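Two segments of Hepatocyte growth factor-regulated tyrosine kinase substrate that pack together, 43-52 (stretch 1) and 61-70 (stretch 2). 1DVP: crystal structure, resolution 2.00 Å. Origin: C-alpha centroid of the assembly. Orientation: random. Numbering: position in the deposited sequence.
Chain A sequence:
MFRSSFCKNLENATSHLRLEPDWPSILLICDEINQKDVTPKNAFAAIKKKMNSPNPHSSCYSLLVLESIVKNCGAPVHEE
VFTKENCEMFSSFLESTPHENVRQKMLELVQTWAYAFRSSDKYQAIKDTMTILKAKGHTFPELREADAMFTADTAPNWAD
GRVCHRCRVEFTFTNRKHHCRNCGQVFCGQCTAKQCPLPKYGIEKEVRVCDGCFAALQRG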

ATOM      1  N   ALA A  43     -25.658 -21.502 -11.319  1.00 35.55           N
ATOM      2  CA  ALA A  43     -25.361 -20.860 -10.040  1.00 35.57           C
ATOM      3  C   ALA A  43     -26.604 -20.219  -9.461  1.00 35.57           C
ATOM      4  O   ALA A  43     -26.913 -20.406  -8.281  1.00 35.53           O
ATOM      5  CB  ALA A  43     -24.306 -19.829 -10.201  1.00 35.25           C
ATOM      6  N   PHE A  44     -27.330 -19.481 -10.296  1.00 35.65           N
ATOM      7  CA  PHE A  44     -28.515 -18.801  -9.818  1.00 35.84           C
ATOM      8  C   PHE A  44     -29.644 -19.715  -9.365  1.00 35.83           C
ATOM      9  O   PHE A  44     -30.398 -19.351  -8.459  1.00 35.79           O
ATOM     10  CB  PHE A  44     -29.034 -17.812 -10.864  1.00 36.02           C
ATOM     11  CG  PHE A  44     -30.146 -16.945 -10.359  1.00 36.28           C
ATOM     12  CD1 PHE A  44     -30.078 -16.387  -9.091  1.00 36.09           C
ATOM     13  CD2 PHE A  44     -31.245 -16.642 -11.168  1.00 36.33           C
ATOM     14  CE1 PHE A  44     -31.074 -15.543  -8.638  1.00 36.19           C
ATOM     15  CE2 PHE A  44     -32.251 -15.791 -10.716  1.00 36.35           C
ATOM     16  CZ  PHE A  44     -32.163 -15.240  -9.445  1.00 36.29           C
ATOM     17  N   ALA A  45     -29.749 -20.891  -9.985  1.00 36.10           N
ATOM     18  CA  ALA A  45     -30.785 -21.874  -9.653  1.00 36.48           C
ATOM     19  C   ALA A  45     -30.437 -22.507  -8.319  1.00 36.73           C
ATOM     20  O   ALA A  45     -31.300 -22.726  -7.463  1.00 37.00           O
ATOM     21  CB  ALA A  45     -30.861 -22.967 -10.766  1.00 36.27           C
ATOM     22  N   ALA A  46     -29.163 -22.813  -8.135  1.00 37.02           N
ATOM     23  CA  ALA A  46     -28.728 -23.387  -6.872  1.00 37.48           C
ATOM     24  C   ALA A  46     -28.929 -22.302  -5.795  1.00 37.73           C
ATOM     25  O   ALA A  46     -29.322 -22.599  -4.669  1.00 37.70           O
ATOM     26  CB  ALA A  46     -27.248 -23.827  -6.958  1.00 37.30           C
ATOM     27  N   ILE A  47     -28.686 -21.041  -6.142  1.00 38.16           N
ATOM     28  CA  ILE A  47     -28.874 -19.965  -5.177  1.00 38.66           C
ATOM     29  C   ILE A  47     -30.356 -19.864  -4.806  1.00 39.00           C
ATOM     30  O   ILE A  47     -30.711 -19.717  -3.647  1.00 38.94           O
ATOM     31  CB  ILE A  47     -28.374 -18.608  -5.727  1.00 38.54           C
ATOM     32  CG1 ILE A  47     -26.836 -18.583  -5.714  1.00 38.65           C
ATOM     33  CG2 ILE A  47     -28.881 -17.454  -4.871  1.00 38.74           C
ATOM     34  CD1 ILE A  47     -26.217 -17.319  -6.315  1.00 38.41           C
ATOM     35  N   LYS A  48     -31.222 -19.945  -5.797  1.00 39.70           N
ATOM     36  CA  LYS A  48     -32.649 -19.858  -5.500  1.00 40.38           C
ATOM     37  C   LYS A  48     -33.071 -20.917  -4.481  1.00 40.61           C
ATOM     38  O   LYS A  48     -33.780 -20.607  -3.539  1.00 40.76           O
ATOM     39  CB  LYS A  48     -33.484 -20.017  -6.764  1.00 40.62           C
ATOM     40  CG  LYS A  48     -33.608 -18.781  -7.610  1.00 40.81           C
ATOM     41  CD  LYS A  48     -34.397 -19.159  -8.855  1.00 41.21           C
ATOM     42  CE  LYS A  48     -34.141 -18.242 -10.029  1.00 41.47           C
ATOM     43  NZ  LYS A  48     -34.070 -19.029 -11.326  1.00 41.69           N
ATOM     44  N   LYS A  49     -32.636 -22.159  -4.658  1.00 41.02           N
ATOM     45  CA  LYS A  49     -33.003 -23.199  -3.703  1.00 41.53           C
ATOM     46  C   LYS A  49     -32.595 -22.851  -2.278  1.00 41.63           C
ATOM     47  O   LYS A  49     -33.325 -23.141  -1.323  1.00 41.61           O
ATOM     48  CB  LYS A  49     -32.382 -24.514  -4.107  1.00 41.70           C
ATOM     49  CG  LYS A  49     -32.892 -24.974  -5.449  1.00 42.17           C
ATOM     50  CD  LYS A  49     -32.303 -26.293  -5.860  1.00 42.60           C
ATOM     51  CE  LYS A  49     -32.844 -26.710  -7.227  1.00 43.06           C
ATOM     52  NZ  LYS A  49     -32.252 -28.020  -7.657  1.00 43.63           N
ATOM     53  N   LYS A  50     -31.434 -22.219  -2.139  1.00 41.77           N
ATOM     54  CA  LYS A  50     -30.942 -21.829  -0.828  1.00 42.13           C
ATOM     55  C   LYS A  50     -31.760 -20.647  -0.307  1.00 42.40           C
ATOM     56  O   LYS A  50     -31.934 -20.502   0.901  1.00 42.39           O
ATOM     57  CB  LYS A  50     -29.451 -21.486  -0.877  1.00 41.96           C
ATOM     58  CG  LYS A  50     -28.553 -22.673  -1.167  1.00 41.88           C
ATOM     59  CD  LYS A  50     -28.562 -23.739  -0.064  1.00 41.98           C
ATOM     60  CE  LYS A  50     -27.686 -24.909  -0.499  1.00 42.05           C
ATOM     61  NZ  LYS A  50     -27.757 -26.092   0.418  1.00 42.19           N
ATOM     62  N   MET A  51     -32.257 -19.810  -1.218  1.00 42.86           N
ATOM     63  CA  MET A  51     -33.100 -18.690  -0.813  1.00 43.33           C
ATOM     64  C   MET A  51     -34.337 -19.288  -0.138  1.00 43.31           C
ATOM     65  O   MET A  51     -34.830 -18.760   0.868  1.00 43.47           O
ATOM     66  CB  MET A  51     -33.530 -17.852  -2.020  1.00 43.89           C
ATOM     67  CG  MET A  51     -32.460 -16.888  -2.550  1.00 44.50           C
ATOM     68  SD  MET A  51     -32.924 -16.112  -4.146  1.00 45.80           S
ATOM     69  CE  MET A  51     -34.435 -15.132  -3.577  1.00 45.15           C
ATOM     70  N   ASN A  52     -34.808 -20.414  -0.678  1.00 43.33           N
ATOM     71  CA  ASN A  52     -35.986 -21.086  -0.137  1.00 43.29           C
ATOM     72  C   ASN A  52     -35.693 -22.045   1.014  1.00 43.30           C
ATOM     73  O   ASN A  52     -36.501 -22.958   1.306  1.00 43.21           O
ATOM     74  CB  ASN A  52     -36.747 -21.836  -1.241  1.00 43.39           C
ATOM     75  CG  ASN A  52     -37.289 -20.901  -2.338  1.00 43.57           C
ATOM     76  OD1 ASN A  52     -37.890 -19.869  -2.060  1.00 43.64           O
ATOM     77  ND2 ASN A  52     -37.081 -21.283  -3.586  1.00 43.59           N
ATOM     78  N   TYR A  61     -28.372 -15.645   4.140  1.00 32.28           N
ATOM     79  CA  TYR A  61     -27.010 -15.777   3.667  1.00 31.34           C
ATOM     80  C   TYR A  61     -26.997 -15.965   2.141  1.00 30.87           C
ATOM     81  O   TYR A  61     -26.155 -15.363   1.459  1.00 30.65           O
ATOM     82  CB  TYR A  61     -26.292 -16.963   4.347  1.00 31.18           C
ATOM     83  CG  TYR A  61     -25.619 -16.637   5.671  1.00 30.91           C
ATOM     84  CD1 TYR A  61     -25.001 -15.399   5.890  1.00 31.06           C
ATOM     85  CD2 TYR A  61     -25.569 -17.578   6.687  1.00 31.04           C
ATOM     86  CE1 TYR A  61     -24.360 -15.108   7.097  1.00 30.76           C
ATOM     87  CE2 TYR A  61     -24.937 -17.320   7.898  1.00 30.89           C
ATOM     88  CZ  TYR A  61     -24.336 -16.084   8.111  1.00 31.27           C
ATOM     89  OH  TYR A  61     -23.771 -15.818   9.355  1.00 31.35           O
ATOM     90  N   SER A  62     -27.931 -16.767   1.612  1.00 30.08           N
ATOM     91  CA  SER A  62     -27.982 -16.997   0.172  1.00 29.43           C
ATOM     92  C   SER A  62     -28.249 -15.668  -0.538  1.00 28.83           C
ATOM     93  O   SER A  62     -27.815 -15.491  -1.653  1.00 28.42           O
ATOM     94  CB  SER A  62     -29.037 -18.069  -0.227  1.00 29.36           C
ATOM     95  OG  SER A  62     -30.356 -17.549  -0.313  1.00 30.38           O
ATOM     96  N   LEU A  63     -28.934 -14.732   0.125  1.00 28.31           N
ATOM     97  CA  LEU A  63     -29.179 -13.413  -0.457  1.00 27.86           C
ATOM     98  C   LEU A  63     -27.856 -12.642  -0.535  1.00 27.69           C
ATOM     99  O   LEU A  63     -27.635 -11.864  -1.463  1.00 27.02           O
ATOM    100  CB  LEU A  63     -30.208 -12.618   0.371  1.00 28.04           C
ATOM    101  CG  LEU A  63     -31.625 -13.196   0.271  1.00 28.20           C
ATOM    102  CD1 LEU A  63     -32.603 -12.400   1.108  1.00 28.22           C
ATOM    103  CD2 LEU A  63     -32.063 -13.184  -1.204  1.00 28.31           C
ATOM    104  N   LEU A  64     -26.998 -12.843   0.467  1.00 27.21           N
ATOM    105  CA  LEU A  64     -25.684 -12.219   0.497  1.00 27.09           C
ATOM    106  C   LEU A  64     -24.859 -12.811  -0.672  1.00 26.91           C
ATOM    107  O   LEU A  64     -24.152 -12.084  -1.375  1.00 27.04           O
ATOM    108  CB  LEU A  64     -25.002 -12.522   1.840  1.00 27.24           C
ATOM    109  CG  LEU A  64     -23.596 -11.939   1.987  1.00 27.46           C
ATOM    110  CD1 LEU A  64     -23.605 -10.411   1.761  1.00 27.56           C
ATOM    111  CD2 LEU A  64     -23.049 -12.276   3.354  1.00 27.36           C
ATOM    112  N   VAL A  65     -24.952 -14.125  -0.887  1.00 26.36           N
ATOM    113  CA  VAL A  65     -24.220 -14.740  -1.988  1.00 25.76           C
ATOM    114  C   VAL A  65     -24.688 -14.077  -3.290  1.00 25.98           C
ATOM    115  O   VAL A  65     -23.891 -13.723  -4.157  1.00 25.62           O
ATOM    116  CB  VAL A  65     -24.458 -16.294  -2.035  1.00 25.82           C
ATOM    117  CG1 VAL A  65     -23.877 -16.913  -3.335  1.00 25.29           C
ATOM    118  CG2 VAL A  65     -23.817 -16.931  -0.809  1.00 25.64           C
ATOM    119  N   LEU A  66     -25.997 -13.905  -3.410  1.00 25.84           N
ATOM    120  CA  LEU A  66     -26.584 -13.281  -4.590  1.00 26.20           C
ATOM    121  C   LEU A  66     -26.090 -11.845  -4.798  1.00 26.13           C
ATOM    122  O   LEU A  66     -25.748 -11.457  -5.897  1.00 26.73           O
ATOM    123  CB  LEU A  66     -28.112 -13.288  -4.449  1.00 26.15           C
ATOM    124  CG  LEU A  66     -28.960 -13.473  -5.726  1.00 26.76           C
ATOM    125  CD1 LEU A  66     -30.358 -12.895  -5.417  1.00 26.14           C
ATOM    126  CD2 LEU A  66     -28.336 -12.812  -6.976  1.00 26.26           C
ATOM    127  N   GLU A  67     -26.050 -11.055  -3.739  1.00 26.00           N
ATOM    128  CA  GLU A  67     -25.574  -9.683  -3.832  1.00 25.84           C
ATOM    129  C   GLU A  67     -24.141  -9.655  -4.392  1.00 25.63           C
ATOM    130  O   GLU A  67     -23.790  -8.812  -5.223  1.00 24.74           O
ATOM    131  CB  GLU A  67     -25.613  -9.050  -2.452  1.00 26.52           C
ATOM    132  CG  GLU A  67     -25.027  -7.624  -2.338  1.00 27.72           C
ATOM    133  CD  GLU A  67     -25.066  -7.150  -0.878  1.00 28.42           C
ATOM    134  OE1 GLU A  67     -25.632  -7.912  -0.044  1.00 28.87           O
ATOM    135  OE2 GLU A  67     -24.543  -6.057  -0.556  1.00 28.94           O
ATOM    136  N   SER A  68     -23.332 -10.604  -3.922  1.00 25.02           N
ATOM    137  CA  SER A  68     -21.937 -10.714  -4.319  1.00 24.96           C
ATOM    138  C   SER A  68     -21.692 -11.095  -5.756  1.00 24.90           C
ATOM    139  O   SER A  68     -20.791 -10.534  -6.373  1.00 24.71           O
ATOM    140  CB  SER A  68     -21.196 -11.709  -3.413  1.00 25.11           C
ATOM    141  OG  SER A  68     -21.236 -11.259  -2.092  1.00 25.32           O
ATOM    142  N   ILE A  69     -22.440 -12.049  -6.302  1.00 24.81           N
ATOM    143  CA  ILE A  69     -22.164 -12.393  -7.697  1.00 25.01           C
ATOM    144  C   ILE A  69     -22.689 -11.307  -8.644  1.00 25.37           C
ATOM    145  O   ILE A  69     -22.123 -11.074  -9.707  1.00 25.48           O
ATOM    146  CB  ILE A  69     -22.724 -13.816  -8.090  1.00 24.60           C
ATOM    147  CG1 ILE A  69     -24.256 -13.858  -7.997  1.00 24.28           C
ATOM    148  CG2 ILE A  69     -22.145 -14.876  -7.149  1.00 24.78           C
ATOM    149  CD1 ILE A  69     -24.863 -15.137  -8.647  1.00 23.81           C
ATOM    150  N   VAL A  70     -23.757 -10.619  -8.238  1.00 25.70           N
ATOM    151  CA  VAL A  70     -24.297  -9.563  -9.070  1.00 25.93           C
ATOM    152  C   VAL A  70     -23.252  -8.487  -9.060  1.00 26.07           C
ATOM    153  O   VAL A  70     -22.961  -7.849 -10.071  1.00 26.12           O
ATOM    154  CB  VAL A  70     -25.628  -8.979  -8.502  1.00 26.30           C
ATOM    155  CG1 VAL A  70     -25.941  -7.587  -9.169  1.00 26.52           C
ATOM    156  CG2 VAL A  70     -26.763  -9.929  -8.797  1.00 26.41           C
TER

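The two stretches form an antiparallel helix-helix contact that is held by apolar side-chain packing, with no hydrogen bond or salt bridge passing between them. Helix 43-51 and helix 61-70 run in nearly opposite directions, their N-to-C vectors 152° apart, and their axes approach to 8.7 Å. The backbones come nearest where Met51 meets Ser62, whose CA atoms lie 5.5 Å apart. Within each helix the main chain is bonded i to i+4, as in Met51 N to Ile47 O (2.9 Å) and Leu66 N to Ser62 O (3.0 Å), and no main-chain hydrogen bond crosses between the helices.

Ile47 is the centrepiece. Its CA-to-CB bond points toward the second helix, and its side chain enters a hole lined by Ser62, Val65, Leu66 and Ile69. With chi1 m and chi2 t, Ile47 CD1 extends to Val65 CG1 (3.8 Å) and Ile69 CD1 (3.5 Å), while Ile47 CG2 lies 4.1 Å from Leu66 CG. Phe44, one turn earlier, starts sideways, but its ring reaches across to bring Phe44 CE1 within 4.2 Å of Leu66 CG. Leu66 also receives Met51, whose SD lies 4.3 Å from Leu66 CD1; Met51 CE meets Leu63 CD2 at 3.9 Å.

The small side chain of Ser62 accompanies the close backbone approach where the C-terminal part of the first helix passes the start of stretch 2. Ser62 OG lies 3.0 Å from Met51 CA, and Ser62 CB is 3.5 Å from Lys50 CB. Although Ser62 OG is also 3.1 Å from Met51 N, the angle is poor for a hydrogen bond, and that amide is already bonded within its own helix; the hydroxyl is instead hydrogen-bonded to a residue just outside the stretches. Lys50 contributes its aliphatic base here, while the end of its side chain leads away and NZ is hydrogen-bonded elsewhere in the structure.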